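PDB 4Y2W: alanine racemase 1 from Caldanaerobacter subterraneus subsp. tengcongensis MB4, which belongs to the alanine racemase family, whose members combine an eight-stranded alpha/beta barrel with a C-terminal domain built largely of beta strands. Local coordinates for residues P8-Y14 with T247-R253; S235-R240 with E349-D353. The protein carries 1 engineered substitution. All blocks are in the same frame, centred on the assembly; numbering follows the deposited sequence.

Interaction 1 (P8-Y14 with T247-R253); sequences PTRVEVY and TLRFTTR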
ATOM      1  N   PRO A   8      -7.528   7.508  14.125  1.00 37.21           N
ATOM      2  CA  PRO A   8      -7.922   8.807  13.577  1.00 37.60           C
ATOM      3  C   PRO A   8      -7.854   8.849  12.048  1.00 37.51           C
ATOM      4  O   PRO A   8      -8.846   9.190  11.401  1.00 37.69           O
ATOM      5  CB  PRO A   8      -6.914   9.773  14.208  1.00 37.66           C
ATOM      6  CG  PRO A   8      -6.503   9.113  15.475  1.00 37.12           C
ATOM      7  CD  PRO A   8      -6.499   7.647  15.170  1.00 37.28           C
ATOM      8  N   THR A   9      -6.699   8.496  11.486  1.00 37.30           N
ATOM      9  CA  THR A   9      -6.540   8.397  10.036  1.00 37.09           C
ATOM     10  C   THR A   9      -7.339   7.196   9.538  1.00 37.95           C
ATOM     11  O   THR A   9      -7.113   6.074   9.987  1.00 37.74           O
ATOM     12  CB  THR A   9      -5.057   8.254   9.644  1.00 36.47           C
ATOM     13  OG1 THR A   9      -4.376   9.482   9.916  1.00 36.25           O
ATOM     14  CG2 THR A   9      -4.897   7.924   8.170  1.00 36.87           C
ATOM     15  N   ARG A  10      -8.275   7.434   8.619  1.00 38.58           N
ATOM     16  CA  ARG A  10      -9.218   6.394   8.199  1.00 38.87           C
ATOM     17  C   ARG A  10      -9.792   6.614   6.806  1.00 39.52           C
ATOM     18  O   ARG A  10      -9.738   7.716   6.258  1.00 39.85           O
ATOM     19  CB  ARG A  10     -10.383   6.324   9.187  1.00 39.11           C
ATOM     20  CG  ARG A  10     -11.278   7.559   9.189  1.00 39.10           C
ATOM     21  CD  ARG A  10     -12.287   7.516  10.322  1.00 39.72           C
ATOM     22  NE  ARG A  10     -11.648   7.584  11.636  1.00 40.13           N
ATOM     23  CZ  ARG A  10     -12.288   7.456  12.796  1.00 40.65           C
ATOM     24  NH1 ARG A  10     -13.599   7.252  12.834  1.00 40.01           N
ATOM     25  NH2 ARG A  10     -11.608   7.532  13.931  1.00 41.85           N
ATOM     26  N   VAL A  11     -10.359   5.542   6.257  1.00 39.73           N
ATOM     27  CA  VAL A  11     -11.151   5.602   5.037  1.00 39.13           C
ATOM     28  C   VAL A  11     -12.602   5.341   5.405  1.00 38.34           C
ATOM     29  O   VAL A  11     -12.907   4.347   6.057  1.00 38.23           O
ATOM     30  CB  VAL A  11     -10.665   4.565   4.000  1.00 39.46           C
ATOM     31  CG1 VAL A  11     -11.782   4.149   3.054  1.00 40.04           C
ATOM     32  CG2 VAL A  11      -9.496   5.128   3.210  1.00 39.98           C
ATOM     33  N   GLU A  12     -13.487   6.248   5.001  1.00 38.47           N
ATOM     34  CA  GLU A  12     -14.923   6.055   5.162  1.00 39.70           C
ATOM     35  C   GLU A  12     -15.505   5.580   3.833  1.00 40.48           C
ATOM     36  O   GLU A  12     -15.513   6.333   2.850  1.00 41.99           O
ATOM     37  CB  GLU A  12     -15.596   7.359   5.605  1.00 39.46           C
ATOM     38  CG  GLU A  12     -15.183   7.837   6.990  1.00 38.96           C
ATOM     39  CD  GLU A  12     -15.875   9.122   7.422  1.00 38.93           C
ATOM     40  OE1 GLU A  12     -16.488   9.804   6.573  1.00 37.71           O
ATOM     41  OE2 GLU A  12     -15.798   9.458   8.623  1.00 39.77           O
ATOM     42  N   VAL A  13     -15.971   4.331   3.801  1.00 39.47           N
ATOM     43  CA  VAL A  13     -16.572   3.751   2.597  1.00 39.60           C
ATOM     44  C   VAL A  13     -18.093   3.878   2.637  1.00 40.55           C
ATOM     45  O   VAL A  13     -18.740   3.404   3.574  1.00 40.67           O
ATOM     46  CB  VAL A  13     -16.185   2.267   2.440  1.00 38.95           C
ATOM     47  CG1 VAL A  13     -16.964   1.608   1.308  1.00 38.55           C
ATOM     48  CG2 VAL A  13     -14.690   2.148   2.203  1.00 39.17           C
ATOM     49  N   TYR A  14     -18.654   4.512   1.610  1.00 41.96           N
ATOM     50  CA  TYR A  14     -20.097   4.729   1.518  1.00 42.49           C
ATOM     51  C   TYR A  14     -20.720   3.700   0.589  1.00 42.25           C
ATOM     52  O   TYR A  14     -20.753   3.877  -0.626  1.00 42.19           O
ATOM     53  CB  TYR A  14     -20.390   6.162   1.066  1.00 43.46           C
ATOM     54  CG  TYR A  14     -19.974   7.158   2.118  1.00 44.05           C
ATOM     55  CD1 TYR A  14     -18.641   7.532   2.255  1.00 44.99           C
ATOM     56  CD2 TYR A  14     -20.896   7.676   3.016  1.00 44.84           C
ATOM     57  CE1 TYR A  14     -18.242   8.419   3.239  1.00 45.49           C
ATOM     58  CE2 TYR A  14     -20.508   8.566   4.004  1.00 45.83           C
ATOM     59  CZ  TYR A  14     -19.177   8.934   4.110  1.00 45.79           C
ATOM     60  OH  TYR A  14     -18.781   9.816   5.085  1.00 46.82           O
ATOM     61  N   THR A 247     -17.885   7.740  -3.112  1.00 42.69           N
ATOM     62  CA  THR A 247     -17.888   6.433  -2.452  1.00 42.11           C
ATOM     63  C   THR A 247     -16.868   6.308  -1.323  1.00 42.46           C
ATOM     64  O   THR A 247     -17.065   5.515  -0.400  1.00 42.87           O
ATOM     65  CB  THR A 247     -17.624   5.300  -3.460  1.00 41.64           C
ATOM     66  OG1 THR A 247     -16.427   5.578  -4.194  1.00 41.30           O
ATOM     67  CG2 THR A 247     -18.782   5.164  -4.427  1.00 42.16           C
ATOM     68  N   LEU A 248     -15.781   7.076  -1.400  1.00 42.09           N
ATOM     69  CA  LEU A 248     -14.717   7.016  -0.400  1.00 41.72           C
ATOM     70  C   LEU A 248     -14.320   8.395   0.102  1.00 42.18           C
ATOM     71  O   LEU A 248     -14.129   9.315  -0.692  1.00 42.53           O
ATOM     72  CB  LEU A 248     -13.488   6.333  -0.990  1.00 40.76           C
ATOM     73  CG  LEU A 248     -12.267   6.215  -0.072  1.00 40.33           C
ATOM     74  CD1 LEU A 248     -11.527   4.916  -0.358  1.00 40.11           C
ATOM     75  CD2 LEU A 248     -11.330   7.413  -0.188  1.00 40.51           C
ATOM     76  N   ARG A 249     -14.176   8.523   1.420  1.00 42.46           N
ATOM     77  CA  ARG A 249     -13.573   9.714   2.020  1.00 42.73           C
ATOM     78  C   ARG A 249     -12.344   9.324   2.847  1.00 41.67           C
ATOM     79  O   ARG A 249     -12.463   8.646   3.868  1.00 42.34           O
ATOM     80  CB  ARG A 249     -14.578  10.465   2.891  1.00 43.17           C
ATOM     81  CG  ARG A 249     -15.753  11.055   2.129  1.00 44.23           C
ATOM     82  CD  ARG A 249     -16.239  12.336   2.790  1.00 45.12           C
ATOM     83  NE  ARG A 249     -16.455  12.154   4.225  1.00 45.49           N
ATOM     84  CZ  ARG A 249     -16.362  13.112   5.149  1.00 45.31           C
ATOM     85  NH1 ARG A 249     -16.048  14.365   4.827  1.00 44.75           N
ATOM     86  NH2 ARG A 249     -16.580  12.807   6.422  1.00 46.43           N
ATOM     87  N   PHE A 250     -11.170   9.752   2.392  1.00 39.96           N
ATOM     88  CA  PHE A 250      -9.912   9.487   3.080  1.00 39.04           C
ATOM     89  C   PHE A 250      -9.677  10.637   4.049  1.00 38.14           C
ATOM     90  O   PHE A 250      -9.415  11.756   3.624  1.00 37.67           O
ATOM     91  CB  PHE A 250      -8.778   9.377   2.052  1.00 38.86           C
ATOM     92  CG  PHE A 250      -7.468   8.867   2.598  1.00 38.80           C
ATOM     93  CD1 PHE A 250      -7.358   8.314   3.873  1.00 38.95           C
ATOM     94  CD2 PHE A 250      -6.334   8.905   1.795  1.00 38.76           C
ATOM     95  CE1 PHE A 250      -6.143   7.843   4.340  1.00 38.82           C
ATOM     96  CE2 PHE A 250      -5.120   8.434   2.256  1.00 39.24           C
ATOM     97  CZ  PHE A 250      -5.023   7.902   3.531  1.00 39.05           C
ATOM     98  N   THR A 251      -9.794  10.359   5.348  1.00 37.61           N
ATOM     99  CA  THR A 251      -9.792  11.408   6.367  1.00 37.49           C
ATOM    100  C   THR A 251      -8.809  11.143   7.509  1.00 37.16           C
ATOM    101  O   THR A 251      -8.371  10.009   7.721  1.00 37.52           O
ATOM    102  CB  THR A 251     -11.200  11.586   6.965  1.00 37.90           C
ATOM    103  OG1 THR A 251     -11.486  10.516   7.874  1.00 37.78           O
ATOM    104  CG2 THR A 251     -12.258  11.614   5.859  1.00 38.12           C
ATOM    105  N   THR A 252      -8.471  12.208   8.233  1.00 35.98           N
ATOM    106  CA  THR A 252      -7.656  12.122   9.447  1.00 35.43           C
ATOM    107  C   THR A 252      -8.042  13.231  10.428  1.00 35.65           C
ATOM    108  O   THR A 252      -9.005  13.961  10.191  1.00 35.51           O
ATOM    109  CB  THR A 252      -6.152  12.192   9.133  1.00 35.09           C
ATOM    110  OG1 THR A 252      -5.405  11.929  10.325  1.00 35.17           O
ATOM    111  CG2 THR A 252      -5.759  13.555   8.583  1.00 35.23           C
ATOM    112  N   ARG A 253      -7.299  13.354  11.527  1.00 35.84           N
ATOM    113  CA  ARG A 253      -7.656  14.297  12.587  1.00 36.59           C
ATOM    114  C   ARG A 253      -6.498  15.195  12.999  1.00 36.55           C
ATOM    115  O   ARG A 253      -5.328  14.839  12.841  1.00 36.14           O
ATOM    116  CB  ARG A 253      -8.155  13.542  13.820  1.00 37.32           C
ATOM    117  CG  ARG A 253      -9.376  12.670  13.576  1.00 37.77           C
ATOM    118  CD  ARG A 253     -10.647  13.492  13.465  1.00 38.24           C
ATOM    119  NE  ARG A 253     -11.708  12.744  12.791  1.00 39.32           N
ATOM    120  CZ  ARG A 253     -13.010  13.021  12.863  1.00 39.39           C
ATOM    121  NH1 ARG A 253     -13.465  14.040  13.593  1.00 38.84           N
ATOM    122  NH2 ARG A 253     -13.870  12.258  12.202  1.00 39.94           N
TER
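The guanidinium of Arg249 presents its edge to Glu12, with NH2 bonded to OE1 at 3.0 Å in a salt bridge and NE contributing a weaker bond to the same oxygen; the two flat groups are turned 47° from each other. NH2 meets OE1 on the syn side, tilted out of the carboxylate plane, while the hydroxyl of Tyr14 donates a hydrogen bond to Glu12 OE1 (OH to OE1 2.7 Å) from the opposite face. The chain of Glu12 reaches this point because CG lies beside the backbone N (chi1 -66°) and the rest runs out extended. Two aromatic rings are met at the edge by carbonyl oxygens: Thr247 O lies near the plane of the Tyr14 ring, 3.7 Å from CD1, and Arg10 O lies near that of Phe250, 3.4 Å from CD1. Tyr14 also meets Phe375, their rings nearly parallel.

Beneath these groups runs an antiparallel ladder in which strand 10-14 pairs with 248-253, as in Glu12 N to Arg249 O at 2.8 Å. On the sheet face away from the salt bridge, the Val11 and Leu248 side chains cross at about a right angle, CG1 of Val11 3.5 Å from CD1 of Leu248, and Phe250 lies obliquely to Val11 CG2. At the far end Thr252 OG1 donates to Thr9 OG1 (2.7 Å), which is also hydrogen-bonded to Pro284 O. Arg249, also bonded to Thr340 O and Glu334, is itself held in place as the donor. The two donors that meet Glu12 OE1 from opposite faces would restrain the rotation of the carboxylate and probably keep it ionised.

Interaction 2 (S235-R240 with E349-D353); sequences SKRVER and ESMAD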
ATOM      1  N   SER A 235     -10.556   8.330 -17.369  1.00 57.17           N
ATOM      2  CA  SER A 235      -9.792   9.364 -18.064  1.00 58.00           C
ATOM      3  C   SER A 235     -10.653  10.610 -18.273  1.00 60.09           C
ATOM      4  O   SER A 235     -11.774  10.698 -17.761  1.00 59.12           O
ATOM      5  CB  SER A 235      -9.288   8.831 -19.408  1.00 57.81           C
ATOM      6  OG  SER A 235     -10.361   8.661 -20.320  1.00 58.23           O
ATOM      7  N   LYS A 236     -10.120  11.574 -19.019  1.00 62.70           N
ATOM      8  CA  LYS A 236     -10.856  12.790 -19.342  1.00 65.29           C
ATOM      9  C   LYS A 236     -11.597  12.703 -20.679  1.00 65.52           C
ATOM     10  O   LYS A 236     -12.434  13.558 -20.968  1.00 64.96           O
ATOM     11  CB  LYS A 236      -9.906  13.988 -19.332  1.00 67.56           C
ATOM     12  CG  LYS A 236      -9.213  14.178 -17.994  1.00 68.90           C
ATOM     13  CD  LYS A 236      -8.488  15.510 -17.901  1.00 70.76           C
ATOM     14  CE  LYS A 236      -8.076  15.812 -16.466  1.00 72.01           C
ATOM     15  NZ  LYS A 236      -7.226  14.741 -15.872  1.00 71.78           N
ATOM     16  N   ARG A 237     -11.308  11.673 -21.479  1.00 66.36           N
ATOM     17  CA  ARG A 237     -11.946  11.491 -22.789  1.00 66.70           C
ATOM     18  C   ARG A 237     -13.126  10.509 -22.736  1.00 66.25           C
ATOM     19  O   ARG A 237     -13.217   9.584 -23.548  1.00 64.61           O
ATOM     20  CB  ARG A 237     -10.928  11.004 -23.826  1.00 68.76           C
ATOM     21  CG  ARG A 237      -9.604  11.755 -23.850  1.00 69.45           C
ATOM     22  CD  ARG A 237      -8.947  11.661 -25.223  1.00 71.52           C
ATOM     23  NE  ARG A 237      -7.553  11.227 -25.157  1.00 73.92           N
ATOM     24  CZ  ARG A 237      -6.530  11.982 -24.756  1.00 74.97           C
ATOM     25  NH1 ARG A 237      -6.718  13.240 -24.358  1.00 75.05           N
ATOM     26  NH2 ARG A 237      -5.303  11.469 -24.745  1.00 75.04           N
ATOM     27  N   VAL A 238     -14.029  10.724 -21.784  1.00 67.15           N
ATOM     28  CA  VAL A 238     -15.236   9.910 -21.647  1.00 68.21           C
ATOM     29  C   VAL A 238     -16.437  10.839 -21.500  1.00 70.27           C
ATOM     30  O   VAL A 238     -16.292  11.982 -21.067  1.00 70.74           O
ATOM     31  CB  VAL A 238     -15.152   8.929 -20.453  1.00 68.61           C
ATOM     32  CG1 VAL A 238     -13.977   7.979 -20.629  1.00 68.66           C
ATOM     33  CG2 VAL A 238     -15.041   9.668 -19.126  1.00 68.92           C
ATOM     34  N   GLU A 239     -17.619  10.345 -21.858  1.00 73.40           N
ATOM     35  CA  GLU A 239     -18.809  11.193 -21.971  1.00 76.25           C
ATOM     36  C   GLU A 239     -19.394  11.640 -20.623  1.00 76.92           C
ATOM     37  O   GLU A 239     -19.898  12.762 -20.514  1.00 78.51           O
ATOM     38  CB  GLU A 239     -19.872  10.503 -22.831  1.00 76.86           C
ATOM     39  CG  GLU A 239     -19.407  10.276 -24.265  1.00 77.77           C
ATOM     40  CD  GLU A 239     -20.497   9.759 -25.185  1.00 78.58           C
ATOM     41  OE1 GLU A 239     -21.574   9.365 -24.691  1.00 79.27           O
ATOM     42  OE2 GLU A 239     -20.267   9.745 -26.414  1.00 79.28           O
ATOM     43  N   ARG A 240     -19.322  10.773 -19.612  1.00 73.69           N
ATOM     44  CA  ARG A 240     -19.761  11.100 -18.244  1.00 72.55           C
ATOM     45  C   ARG A 240     -21.262  11.383 -18.152  1.00 72.21           C
ATOM     46  O   ARG A 240     -21.689  12.283 -17.424  1.00 70.62           O
ATOM     47  CB  ARG A 240     -18.965  12.291 -17.665  1.00 71.51           C
ATOM     48  CG  ARG A 240     -17.451  12.131 -17.730  1.00 71.48           C
ATOM     49  CD  ARG A 240     -16.708  13.324 -17.138  1.00 69.87           C
ATOM     50  NE  ARG A 240     -15.262  13.077 -17.082  1.00 67.76           N
ATOM     51  CZ  ARG A 240     -14.483  13.222 -16.006  1.00 66.86           C
ATOM     52  NH1 ARG A 240     -14.969  13.647 -14.842  1.00 65.50           N
ATOM     53  NH2 ARG A 240     -13.183  12.949 -16.101  1.00 66.46           N
ATOM     54  N   GLU A 349      -9.647  12.267  -8.353  1.00 46.07           N
ATOM     55  CA  GLU A 349      -9.103  12.626  -9.665  1.00 46.12           C
ATOM     56  C   GLU A 349      -8.115  13.794  -9.574  1.00 45.07           C
ATOM     57  O   GLU A 349      -7.076  13.783 -10.238  1.00 43.01           O
ATOM     58  CB  GLU A 349     -10.223  12.952 -10.657  1.00 46.60           C
ATOM     59  CG  GLU A 349      -9.739  13.008 -12.103  1.00 47.18           C
ATOM     60  CD  GLU A 349     -10.856  13.185 -13.114  1.00 47.14           C
ATOM     61  OE1 GLU A 349     -10.559  13.178 -14.332  1.00 46.52           O
ATOM     62  OE2 GLU A 349     -12.025  13.334 -12.696  1.00 47.23           O
ATOM     63  N   SER A 350      -8.444  14.795  -8.758  1.00 44.54           N
ATOM     64  CA  SER A 350      -7.537  15.922  -8.518  1.00 44.11           C
ATOM     65  C   SER A 350      -6.193  15.446  -7.970  1.00 44.23           C
ATOM     66  O   SER A 350      -5.142  15.934  -8.387  1.00 44.96           O
ATOM     67  CB  SER A 350      -8.157  16.920  -7.540  1.00 43.71           C
ATOM     68  OG  SER A 350      -9.344  17.476  -8.061  1.00 43.70           O
ATOM     69  N   MET A 351      -6.236  14.495  -7.036  1.00 43.08           N
ATOM     70  CA  MET A 351      -5.022  13.924  -6.461  1.00 42.36           C
ATOM     71  C   MET A 351      -4.221  13.156  -7.512  1.00 41.61           C
ATOM     72  O   MET A 351      -3.002  13.300  -7.596  1.00 40.32           O
ATOM     73  CB  MET A 351      -5.362  13.012  -5.282  1.00 43.29           C
ATOM     74  CG  MET A 351      -4.146  12.345  -4.652  1.00 44.67           C
ATOM     75  SD  MET A 351      -4.364  11.918  -2.914  1.00 45.62           S
ATOM     76  CE  MET A 351      -4.200  13.535  -2.162  1.00 45.77           C
ATOM     77  N   ALA A 352      -4.914  12.352  -8.315  1.00 41.54           N
ATOM     78  CA  ALA A 352      -4.285  11.580  -9.390  1.00 40.97           C
ATOM     79  C   ALA A 352      -3.576  12.475 -10.409  1.00 40.90           C
ATOM     80  O   ALA A 352      -2.490  12.144 -10.887  1.00 40.28           O
ATOM     81  CB  ALA A 352      -5.322  10.715 -10.087  1.00 40.79           C
ATOM     82  N   ASP A 353      -4.197  13.607 -10.734  1.00 41.68           N
ATOM     83  CA  ASP A 353      -3.610  14.571 -11.663  1.00 41.81           C
ATOM     84  C   ASP A 353      -2.323  15.160 -11.096  1.00 41.73           C
ATOM     85  O   ASP A 353      -1.294  15.164 -11.767  1.00 41.84           O
ATOM     86  CB  ASP A 353      -4.596  15.701 -11.970  1.00 42.37           C
ATOM     87  CG  ASP A 353      -5.845  15.216 -12.679  1.00 43.74           C
ATOM     88  OD1 ASP A 353      -5.863  14.062 -13.156  1.00 44.21           O
ATOM     89  OD2 ASP A 353      -6.821  15.992 -12.759  1.00 45.36           O
TER
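A salt-bridge network on the surface joins Lys236 and Arg240 of one loop to Glu349 and Asp353 of a short helix. Arg240 and Glu349 approach from opposite directions with their planes only 17° apart, and NH2 of Arg240 reaches OE1 of Glu349 at 3.2 Å along its syn lone pair, the oxygen lying in the guanidinium plane. The same NH2 also donates to Ser235 O at 3.1 Å, a bond that ties the Arg240 guanidinium to the backbone of Ser235, at the start of the same loop. The loop leaves the last barrel strand, 222-224, on its way to strand 248-260, whereas the helix 348-354 follows most of the strands of the C-terminal part; the contact therefore bridges the two parts of the fold. The one-turn spacing of Glu349 and Asp353 places them on the same side of the helix, where both meet the loop. Lys236, extended until a bend at its last torsion (chi4 57°), brings NZ to Asp353 OD1 at 3.1 Å from above the carboxylate plane, with a weak second bond to OD2. From NZ of Lys236 to OE1 of Glu349 the distance is 4.0 Å, a long ion pair.

Followed from the N terminus, the chain lays down strand 10-14, winds through all eight barrel strands from 34-38 to 222-224, and then passes 235-240 before returning at 247-253 to pair with that first strand. Interaction 1 closes a loop of 232 residues that contains the entire barrel. Interaction 2 begins inside this loop and ends beyond it, with 108 residues between its segments, spanning most of the C-terminal strands before helix 348-354. The segments alternate, so the two closures cross. The centres of interactions 1 and 2 lie about 21 Å apart and their nearest atoms about 6 Å, without touching: one buried seam in the mixed sheet, one surface bridge between barrel exit and C-terminal helix.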